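Local coordinates for DNA repair protein PprA (Deinococcus deserti, PDB 6MC8) that takes part in DNA damage repair and genome segregation, binding DNA and forming filaments, at residues 64-69 with 90-95; 44-49 with 74-79; 166-171 with 181-186. The protein carries 2 engineered substitutions. All blocks are in the same frame, centred on the assembly; numbering follows the deposited sequence.

Contact 1 (64-69 with 90-95)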
loop_
_atom_site.group_PDB
_atom_site.type_symbol
_atom_site.label_atom_id
_atom_site.label_comp_id
_atom_site.label_asym_id
_atom_site.label_seq_id
_atom_site.Cartn_x
_atom_site.Cartn_y
_atom_site.Cartn_z
ATOM N N THR A 64 -12.890 -25.531 14.270
ATOM C CA THR A 64 -13.633 -25.545 13.014
ATOM C C THR A 64 -14.941 -24.768 13.143
ATOM O O THR A 64 -15.339 -24.046 12.222
ATOM C CB THR A 64 -13.884 -26.996 12.589
ATOM O OG1 THR A 64 -12.627 -27.651 12.386
ATOM C CG2 THR A 64 -14.686 -27.083 11.311
ATOM N N LEU A 65 -15.604 -24.886 14.297
ATOM C CA LEU A 65 -16.861 -24.177 14.525
ATOM C C LEU A 65 -16.653 -22.671 14.603
ATOM O O LEU A 65 -17.424 -21.905 14.019
ATOM C CB LEU A 65 -17.523 -24.680 15.805
ATOM C CG LEU A 65 -18.133 -26.077 15.786
ATOM C CD1 LEU A 65 -18.543 -26.473 17.181
ATOM C CD2 LEU A 65 -19.322 -26.104 14.863
ATOM N N GLU A 66 -15.611 -22.231 15.311
ATOM C CA GLU A 66 -15.359 -20.801 15.453
ATOM C C GLU A 66 -14.860 -20.192 14.151
ATOM O O GLU A 66 -15.032 -18.991 13.918
ATOM C CB GLU A 66 -14.363 -20.560 16.585
ATOM C CG GLU A 66 -14.959 -20.755 17.966
ATOM C CD GLU A 66 -13.929 -20.714 19.069
ATOM O OE1 GLU A 66 -12.723 -20.709 18.758
ATOM O OE2 GLU A 66 -14.326 -20.689 20.247
ATOM N N ALA A 67 -14.240 -20.998 13.291
ATOM C CA ALA A 67 -13.860 -20.510 11.972
ATOM C C ALA A 67 -15.086 -20.293 11.096
ATOM O O ALA A 67 -15.125 -19.356 10.294
ATOM C CB ALA A 67 -12.889 -21.483 11.308
ATOM N N GLN A 68 -16.101 -21.144 11.246
ATOM C CA GLN A 68 -17.331 -20.963 10.489
ATOM C C GLN A 68 -18.168 -19.829 11.064
ATOM O O GLN A 68 -18.845 -19.115 10.319
ATOM C CB GLN A 68 -18.123 -22.267 10.463
ATOM C CG GLN A 68 -19.344 -22.254 9.567
ATOM C CD GLN A 68 -18.988 -22.140 8.104
ATOM O OE1 GLN A 68 -18.000 -22.704 7.652
ATOM N NE2 GLN A 68 -19.811 -21.430 7.351
ATOM N N LEU A 69 -18.084 -19.618 12.373
ATOM C CA LEU A 69 -18.814 -18.516 13.033
ATOM C C LEU A 69 -18.269 -17.177 12.550
ATOM O O LEU A 69 -19.030 -16.285 12.294
ATOM C CB LEU A 69 -18.696 -18.668 14.548
ATOM C CG LEU A 69 -19.594 -19.723 15.168
ATOM C CD1 LEU A 69 -19.344 -19.807 16.639
ATOM C CD2 LEU A 69 -21.029 -19.400 14.934
ATOM N N SER A 90 -14.715 -11.318 14.515
ATOM C CA SER A 90 -14.523 -12.751 14.841
ATOM C C SER A 90 -15.502 -13.220 15.902
ATOM O O SER A 90 -16.073 -12.414 16.576
ATOM C CB SER A 90 -13.142 -13.089 15.228
ATOM O OG SER A 90 -12.762 -12.362 16.338
ATOM N N ALA A 91 -15.695 -14.519 15.970
ATOM C CA ALA A 91 -16.580 -15.088 16.991
ATOM C C ALA A 91 -15.856 -16.228 17.689
ATOM O O ALA A 91 -14.938 -16.804 17.110
ATOM C CB ALA A 91 -17.857 -15.553 16.380
ATOM N N ARG A 92 -16.191 -16.418 18.955
ATOM C CA ARG A 92 -15.662 -17.526 19.735
ATOM C C ARG A 92 -16.780 -18.127 20.570
ATOM O O ARG A 92 -17.732 -17.443 20.949
ATOM C CB ARG A 92 -14.498 -17.095 20.641
ATOM C CG ARG A 92 -13.214 -16.812 19.889
ATOM C CD ARG A 92 -12.108 -16.319 20.786
ATOM N NE ARG A 92 -10.923 -15.974 20.007
ATOM C CZ ARG A 92 -9.835 -15.407 20.512
ATOM N NH1 ARG A 92 -9.777 -15.111 21.801
ATOM N NH2 ARG A 92 -8.810 -15.129 19.723
ATOM N N LEU A 93 -16.654 -19.421 20.843
ATOM C CA LEU A 93 -17.652 -20.126 21.630
ATOM C C LEU A 93 -17.418 -19.910 23.116
ATOM O O LEU A 93 -16.278 -19.803 23.575
ATOM C CB LEU A 93 -17.623 -21.619 21.321
ATOM C CG LEU A 93 -18.105 -22.084 19.954
ATOM C CD1 LEU A 93 -17.824 -23.560 19.797
ATOM C CD2 LEU A 93 -19.585 -21.812 19.809
ATOM N N ILE A 94 -18.530 -19.860 23.828
ATOM C CA ILE A 94 -18.521 -19.775 25.303
ATOM C C ILE A 94 -19.207 -21.044 25.782
ATOM O O ILE A 94 -20.333 -21.259 25.465
ATOM C CB ILE A 94 -19.149 -18.478 25.809
ATOM C CG1 ILE A 94 -18.411 -17.270 25.244
ATOM C CG2 ILE A 94 -19.144 -18.455 27.315
ATOM C CD1 ILE A 94 -19.097 -15.978 25.478
ATOM N N HIS A 95 -18.441 -21.875 26.461
ATOM C CA HIS A 95 -18.914 -23.170 26.986
ATOM C C HIS A 95 -19.209 -23.065 28.479
ATOM O O HIS A 95 -18.757 -22.112 29.107
ATOM C CB HIS A 95 -17.809 -24.200 26.799
ATOM C CG HIS A 95 -17.589 -24.649 25.399
ATOM N ND1 HIS A 95 -16.563 -24.172 24.631
ATOM C CD2 HIS A 95 -18.214 -25.570 24.658
ATOM C CE1 HIS A 95 -16.587 -24.765 23.466
ATOM N NE2 HIS A 95 -17.572 -25.639 23.465
#
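Glu-66 reaches from the helix to the backbone of the strand and takes the N-H of Leu-93 on OE2, with Leu-93 N 2.7 Å from Glu-66 OE2 in a nearly straight bond (167°). The N-H comes from the anti side of the carboxylate, 28° out of its plane. CG of Glu-66 sits anti to the carbonyl carbon (chi1 -74°) and the chain beyond is extended, a length that suits glutamate to bridging from helix to strand. The tight part lies beside it. Ala-91 points at the helix and brings its CB to 3.7 Å from Leu-69 CB; so small a side chain suits a place where the CA atoms of Leu-69 and Ala-91 are 5.7 Å apart. Strand 89-95 is an outermost strand of a three-stranded antiparallel sheet, bonded to strand 100-107 through Ser-90, Arg-92 and Ile-94, and helix 62-80 lies against its other edge. There Thr-70 OG1 bonds Ala-91 N. The leucines fill the apolar side: Leu-93 CD2 lies 3.8 Å from Leu-69 CD1, and Leu-93 CD1 lies 4.0 Å from Leu-65 CD1. Toward solvent the fit slackens. Of its side chain, exposed Arg-92 brings CB and CG near the carboxylate, while Arg-92 NE stays 5.2 Å from Glu-66 OE1, so any attraction of charge is probably modest.

Contact 2 (44-49 with 74-79)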
loop_
_atom_site.group_PDB
_atom_site.type_symbol
_atom_site.label_atom_id
_atom_site.label_comp_id
_atom_site.label_asym_id
_atom_site.label_seq_id
_atom_site.Cartn_x
_atom_site.Cartn_y
_atom_site.Cartn_z
ATOM N N ALA A 44 -29.312 -14.864 9.447
ATOM C CA ALA A 44 -30.357 -15.014 8.443
ATOM C C ALA A 44 -31.000 -13.683 8.084
ATOM O O ALA A 44 -31.660 -13.588 7.048
ATOM C CB ALA A 44 -31.425 -15.992 8.921
ATOM N N THR A 45 -30.815 -12.654 8.914
ATOM C CA THR A 45 -31.214 -11.306 8.538
ATOM C C THR A 45 -30.319 -10.732 7.452
ATOM O O THR A 45 -30.709 -9.766 6.793
ATOM C CB THR A 45 -31.202 -10.384 9.756
ATOM O OG1 THR A 45 -29.868 -10.267 10.259
ATOM C CG2 THR A 45 -32.097 -10.940 10.845
ATOM N N ALA A 46 -29.133 -11.297 7.257
ATOM C CA ALA A 46 -28.282 -10.965 6.131
ATOM C C ALA A 46 -28.396 -11.966 4.992
ATOM O O ALA A 46 -27.612 -11.898 4.048
ATOM C CB ALA A 46 -26.827 -10.858 6.582
ATOM N N GLY A 47 -29.352 -12.883 5.050
ATOM C CA GLY A 47 -29.577 -13.809 3.965
ATOM C C GLY A 47 -28.779 -15.087 4.026
ATOM O O GLY A 47 -28.766 -15.835 3.045
ATOM N N LEU A 48 -28.123 -15.365 5.145
ATOM C CA LEU A 48 -27.281 -16.545 5.255
ATOM C C LEU A 48 -28.065 -17.726 5.804
ATOM O O LEU A 48 -28.923 -17.571 6.676
ATOM C CB LEU A 48 -26.086 -16.274 6.167
ATOM C CG LEU A 48 -24.858 -15.513 5.679
ATOM C CD1 LEU A 48 -25.083 -14.020 5.587
ATOM C CD2 LEU A 48 -23.715 -15.811 6.597
ATOM N N GLN A 49 -27.733 -18.897 5.306
ATOM C CA GLN A 49 -28.213 -20.155 5.904
ATOM C C GLN A 49 -26.989 -20.684 6.646
ATOM O O GLN A 49 -26.074 -21.109 6.023
ATOM C CB GLN A 49 -28.763 -21.090 4.841
ATOM C CG GLN A 49 -30.219 -20.851 4.518
ATOM C CD GLN A 49 -30.604 -21.612 3.294
ATOM O OE1 GLN A 49 -29.835 -21.705 2.369
ATOM N NE2 GLN A 49 -31.788 -22.180 3.279
ATOM N N ARG A 74 -18.540 -12.312 9.206
ATOM C CA ARG A 74 -17.947 -11.375 8.260
ATOM C C ARG A 74 -18.805 -11.231 7.011
ATOM O O ARG A 74 -18.853 -10.155 6.408
ATOM C CB ARG A 74 -16.531 -11.819 7.900
ATOM C CG ARG A 74 -15.531 -11.648 9.024
ATOM C CD ARG A 74 -14.191 -12.254 8.676
ATOM N NE ARG A 74 -13.249 -12.124 9.778
ATOM C CZ ARG A 74 -12.057 -12.706 9.819
ATOM N NH1 ARG A 74 -11.663 -13.486 8.827
ATOM N NH2 ARG A 74 -11.273 -12.528 10.870
ATOM N N LEU A 75 -19.493 -12.299 6.608
ATOM C CA LEU A 75 -20.402 -12.198 5.474
ATOM C C LEU A 75 -21.651 -11.410 5.848
ATOM O O LEU A 75 -22.217 -10.696 5.014
ATOM C CB LEU A 75 -20.762 -13.592 4.961
ATOM C CG LEU A 75 -21.639 -13.654 3.708
ATOM C CD1 LEU A 75 -20.961 -12.943 2.552
ATOM C CD2 LEU A 75 -21.957 -15.080 3.333
ATOM N N ALA A 76 -22.078 -11.507 7.107
ATOM C CA ALA A 76 -23.224 -10.731 7.557
ATOM C C ALA A 76 -22.886 -9.250 7.665
ATOM O O ALA A 76 -23.733 -8.397 7.391
ATOM C CB ALA A 76 -23.732 -11.271 8.892
ATOM N N HIS A 77 -21.651 -8.923 8.053
ATOM C CA HIS A 77 -21.263 -7.519 8.140
ATOM C C HIS A 77 -21.023 -6.906 6.769
ATOM O O HIS A 77 -21.099 -5.683 6.617
ATOM C CB HIS A 77 -20.032 -7.342 9.022
ATOM C CG HIS A 77 -20.341 -7.294 10.481
ATOM N ND1 HIS A 77 -20.984 -6.222 11.057
ATOM C CD2 HIS A 77 -20.077 -8.158 11.485
ATOM C CE1 HIS A 77 -21.118 -6.437 12.350
ATOM N NE2 HIS A 77 -20.574 -7.604 12.637
ATOM N N ASP A 78 -20.734 -7.731 5.761
ATOM C CA ASP A 78 -20.646 -7.222 4.397
ATOM C C ASP A 78 -22.012 -6.791 3.890
ATOM O O ASP A 78 -22.117 -5.940 3.004
ATOM C CB ASP A 78 -20.059 -8.282 3.467
ATOM C CG ASP A 78 -18.599 -8.534 3.714
ATOM O OD1 ASP A 78 -17.895 -7.604 4.144
ATOM O OD2 ASP A 78 -18.151 -9.668 3.477
ATOM N N ARG A 79 -23.069 -7.362 4.454
ATOM C CA ARG A 79 -24.417 -7.138 3.974
ATOM C C ARG A 79 -25.220 -6.219 4.881
ATOM O O ARG A 79 -26.086 -5.491 4.392
ATOM C CB ARG A 79 -25.101 -8.488 3.807
ATOM C CG ARG A 79 -24.444 -9.286 2.715
ATOM C CD ARG A 79 -24.980 -10.670 2.630
ATOM N NE ARG A 79 -24.431 -11.385 1.489
ATOM C CZ ARG A 79 -24.761 -12.624 1.160
ATOM N NH1 ARG A 79 -25.645 -13.287 1.886
ATOM N NH2 ARG A 79 -24.214 -13.194 0.102
#
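Arg-79 stretches out from the helix to the turn at Ala-46, whose carbonyl oxygen it holds with one hydrogen bond: Arg-79 NH1 lies 3.2 Å from Ala-46 O, the oxygen close to the guanidinium plane. CG stands anti to the carbonyl carbon (chi1 -66°), and the extended chain from CG to NE lays the methylene run beside the turn, so that Arg-79 CD also comes to 3.2 Å from Ala-46 O. An arginine suits this place because its aliphatic part can pack against the turn while its tip supplies an N-H to the backbone. Behind it Ala-46 CB rests 3.7 Å from Ala-76 CA; two alanines let loop and helix approach closely. The loop opens with a Schellman motif that ends helix 35-43, with Gly-47 N bonded to Ala-44 O and Leu-48 N to Val-43 O. Gly-47 has a positive phi (89°), where a CB would press against Ala-46 O. Leu-48 has CG anti to its carbonyl carbon; CG and CD2 both meet Leu-75 CD2, each at 3.8 Å, while CD1 lies against Leu-75 CG and, obliquely, 3.8 Å from Arg-79 NH1. Leu-75 has CG anti to its backbone N (chi1 -176°), and its other methyl, CD1, lies 3.7 Å above one face of the Arg-79 guanidinium, offset toward the rim. Leu-291 of helix 274-304 touches Arg-79 as well.

Contact 3 (166-171 with 181-186)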
loop_
_atom_site.group_PDB
_atom_site.type_symbol
_atom_site.label_atom_id
_atom_site.label_comp_id
_atom_site.label_asym_id
_atom_site.label_seq_id
_atom_site.Cartn_x
_atom_site.Cartn_y
_atom_site.Cartn_z
ATOM N N ARG A 166 -1.001 -0.689 -6.333
ATOM C CA ARG A 166 -1.097 -1.488 -5.120
ATOM C C ARG A 166 -2.384 -1.093 -4.410
ATOM O O ARG A 166 -3.381 -0.834 -5.089
ATOM C CB ARG A 166 0.145 -1.302 -4.259
ATOM C CG ARG A 166 1.388 -1.850 -4.935
ATOM C CD ARG A 166 2.656 -1.417 -4.250
ATOM N NE ARG A 166 3.839 -1.845 -4.988
ATOM C CZ ARG A 166 4.586 -2.893 -4.672
ATOM N NH1 ARG A 166 4.310 -3.605 -3.595
ATOM N NH2 ARG A 166 5.635 -3.203 -5.414
ATOM N N ASP A 167 -2.419 -1.220 -3.080
ATOM C CA ASP A 167 -3.577 -0.826 -2.281
ATOM C C ASP A 167 -4.084 0.570 -2.630
ATOM O O ASP A 167 -3.320 1.532 -2.691
ATOM C CB ASP A 167 -3.249 -0.856 -0.789
ATOM C CG ASP A 167 -2.863 -2.227 -0.298
ATOM O OD1 ASP A 167 -3.120 -3.216 -1.008
ATOM O OD2 ASP A 167 -2.347 -2.317 0.831
ATOM N N PHE A 168 -5.381 0.659 -2.905
ATOM C CA PHE A 168 -6.045 1.922 -3.178
ATOM C C PHE A 168 -7.456 1.820 -2.622
ATOM O O PHE A 168 -7.916 0.732 -2.284
ATOM C CB PHE A 168 -6.064 2.255 -4.683
ATOM C CG PHE A 168 -6.997 1.395 -5.496
ATOM C CD1 PHE A 168 -6.604 0.146 -5.937
ATOM C CD2 PHE A 168 -8.256 1.858 -5.860
ATOM C CE1 PHE A 168 -7.462 -0.637 -6.686
ATOM C CE2 PHE A 168 -9.109 1.076 -6.601
ATOM C CZ PHE A 168 -8.710 -0.170 -7.018
ATOM N N GLU A 169 -8.129 2.952 -2.501
ATOM C CA GLU A 169 -9.522 2.877 -2.017
ATOM C C GLU A 169 -10.261 4.067 -2.592
ATOM O O GLU A 169 -9.741 5.134 -2.564
ATOM C CB GLU A 169 -9.606 3.005 -0.502
ATOM C CG GLU A 169 -11.013 3.014 0.009
ATOM C CD GLU A 169 -11.109 3.088 1.503
ATOM O OE1 GLU A 169 -10.051 3.096 2.162
ATOM O OE2 GLU A 169 -12.243 3.138 2.018
ATOM N N THR A 170 -11.421 3.843 -3.155
ATOM C CA THR A 170 -12.220 4.978 -3.661
ATOM C C THR A 170 -13.228 5.426 -2.610
ATOM O O THR A 170 -13.555 4.682 -1.700
ATOM C CB THR A 170 -12.905 4.726 -5.000
ATOM O OG1 THR A 170 -13.963 3.812 -4.819
ATOM C CG2 THR A 170 -11.996 4.152 -6.044
ATOM N N HIS A 171 -13.644 6.673 -2.755
ATOM C CA HIS A 171 -14.731 7.309 -1.987
ATOM C C HIS A 171 -16.047 6.855 -2.607
ATOM O O HIS A 171 -16.073 6.312 -3.679
ATOM C CB HIS A 171 -14.668 8.840 -2.079
ATOM C CG HIS A 171 -13.785 9.575 -1.127
ATOM N ND1 HIS A 171 -14.012 9.627 0.201
ATOM C CD2 HIS A 171 -12.729 10.370 -1.332
ATOM C CE1 HIS A 171 -13.103 10.362 0.767
ATOM N NE2 HIS A 171 -12.321 10.817 -0.132
ATOM N N THR A 181 -21.472 3.273 -4.495
ATOM C CA THR A 181 -20.491 2.219 -4.689
ATOM C C THR A 181 -19.074 2.735 -4.471
ATOM O O THR A 181 -18.798 3.929 -4.595
ATOM C CB THR A 181 -20.642 1.578 -6.080
ATOM O OG1 THR A 181 -19.744 0.473 -6.204
ATOM C CG2 THR A 181 -20.373 2.568 -7.171
ATOM N N ARG A 182 -18.182 1.809 -4.114
ATOM C CA ARG A 182 -16.769 2.094 -3.923
ATOM C C ARG A 182 -15.951 0.831 -4.151
ATOM O O ARG A 182 -16.446 -0.286 -4.009
ATOM C CB ARG A 182 -16.484 2.676 -2.532
ATOM C CG ARG A 182 -16.849 1.792 -1.362
ATOM C CD ARG A 182 -16.623 2.548 -0.077
ATOM N NE ARG A 182 -17.076 1.828 1.103
ATOM C CZ ARG A 182 -16.975 2.298 2.340
ATOM N NH1 ARG A 182 -16.432 3.482 2.551
ATOM N NH2 ARG A 182 -17.419 1.588 3.363
ATOM N N THR A 183 -14.688 1.031 -4.510
ATOM C CA THR A 183 -13.778 -0.033 -4.907
ATOM C C THR A 183 -12.464 0.131 -4.157
ATOM O O THR A 183 -11.955 1.246 -4.034
ATOM C CB THR A 183 -13.550 0.004 -6.432
ATOM O OG1 THR A 183 -14.780 -0.292 -7.106
ATOM C CG2 THR A 183 -12.469 -0.973 -6.879
ATOM N N TRP A 184 -11.927 -0.971 -3.635
ATOM C CA TRP A 184 -10.653 -0.897 -2.943
ATOM C C TRP A 184 -9.864 -2.183 -3.138
ATOM O O TRP A 184 -10.430 -3.254 -3.367
ATOM C CB TRP A 184 -10.850 -0.595 -1.453
ATOM C CG TRP A 184 -11.424 -1.694 -0.612
ATOM C CD1 TRP A 184 -10.740 -2.516 0.228
ATOM C CD2 TRP A 184 -12.792 -2.106 -0.549
ATOM N NE1 TRP A 184 -11.596 -3.393 0.834
ATOM C CE2 TRP A 184 -12.863 -3.168 0.371
ATOM C CE3 TRP A 184 -13.965 -1.681 -1.179
ATOM C CZ2 TRP A 184 -14.060 -3.803 0.685
ATOM C CZ3 TRP A 184 -15.148 -2.316 -0.867
ATOM C CH2 TRP A 184 -15.185 -3.368 0.050
ATOM N N ARG A 185 -8.543 -2.053 -3.064
ATOM C CA ARG A 185 -7.620 -3.178 -3.048
ATOM C C ARG A 185 -6.875 -3.196 -1.722
ATOM O O ARG A 185 -6.410 -2.154 -1.255
ATOM C CB ARG A 185 -6.622 -3.110 -4.215
ATOM C CG ARG A 185 -5.555 -4.202 -4.173
ATOM C CD ARG A 185 -4.616 -4.204 -5.358
ATOM N NE ARG A 185 -5.262 -4.701 -6.560
ATOM C CZ ARG A 185 -5.466 -3.978 -7.648
ATOM N NH1 ARG A 185 -5.059 -2.722 -7.690
ATOM N NH2 ARG A 185 -6.067 -4.513 -8.696
ATOM N N GLN A 186 -6.785 -4.372 -1.108
ATOM C CA GLN A 186 -5.948 -4.580 0.066
ATOM C C GLN A 186 -5.100 -5.818 -0.183
ATOM O O GLN A 186 -5.600 -6.944 -0.102
ATOM C CB GLN A 186 -6.779 -4.731 1.336
ATOM C CG GLN A 186 -5.936 -4.757 2.588
ATOM C CD GLN A 186 -6.763 -4.866 3.838
ATOM O OE1 GLN A 186 -7.980 -5.010 3.778
ATOM N NE2 GLN A 186 -6.111 -4.785 4.987
#
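The Phe-168 ring has Arg-185 N and Trp-184 CA over one face, the nitrogen 4.0 Å above the plane and offset toward the rim, and Arg-166 O at its edge. Thr-183 touches the ring with a methyl, its CG2 3.8 Å from Phe-168 CZ. The Arg-185 guanidinium likewise has Arg-166 O near its plane; turned 59° from the ring, it brings NH1 to 3.3 Å from Phe-168 CE1. The third flat group, the Trp-184 indole, is turned 52° from the Glu-169 carboxylate. The ring packs on Leu-161 and Ile-162, while the arginine is long enough to bond carbonyl oxygens at the end of helix 156-163, NH1 to Leu-161 O and NH2 to Ile-162 O, with Gly-271 O a further partner of NH2. These strands form a beta hairpin at one side of a four-stranded antiparallel sheet. Glu-169 and Trp-184 form a non-hydrogen-bonded pair, CA atoms 4.0 Å apart, with both Glu-169 CB and CG against Trp-184 CB. On one side of it Arg-185 N donates to Phe-168 O (3.0 Å), the return from Phe-168 N being weak. On the other, Thr-170 N donates to Thr-183 O (2.8 Å), but the return bond goes to a side chain: Thr-183 N points at Thr-170 OG1 (2.9 Å, 167°), a hydroxyl oxygen doing the work of a backbone carbonyl. Thr-170 can offer it because OG1 sits between its backbone N and carbonyl carbon. The Glu-169 carboxylate goes on to Ile-142 N and Leu-143 N, and Arg-166 NH1 bonds Pro-144 O of the second subunit.

Contacts 1 and 2 share helix 62-80, which lays one part against the edge of the three-stranded sheet and a later part against the loop after helix 35-43; their centres lie 16 Å apart. Both are partly buried and pair apolar side chains with one bond from a charged side chain to backbone, in which glutamate accepts in contact 1 and arginine donates in contact 2. Contact 2 lies nearest the middle of the chain. Contact 3, about 22 Å from it between centres, belongs to the other sheet and is the most buried, yet it also reaches the second subunit. There strand pairing dominates, and the buried charges find their partners largely outside the hairpin.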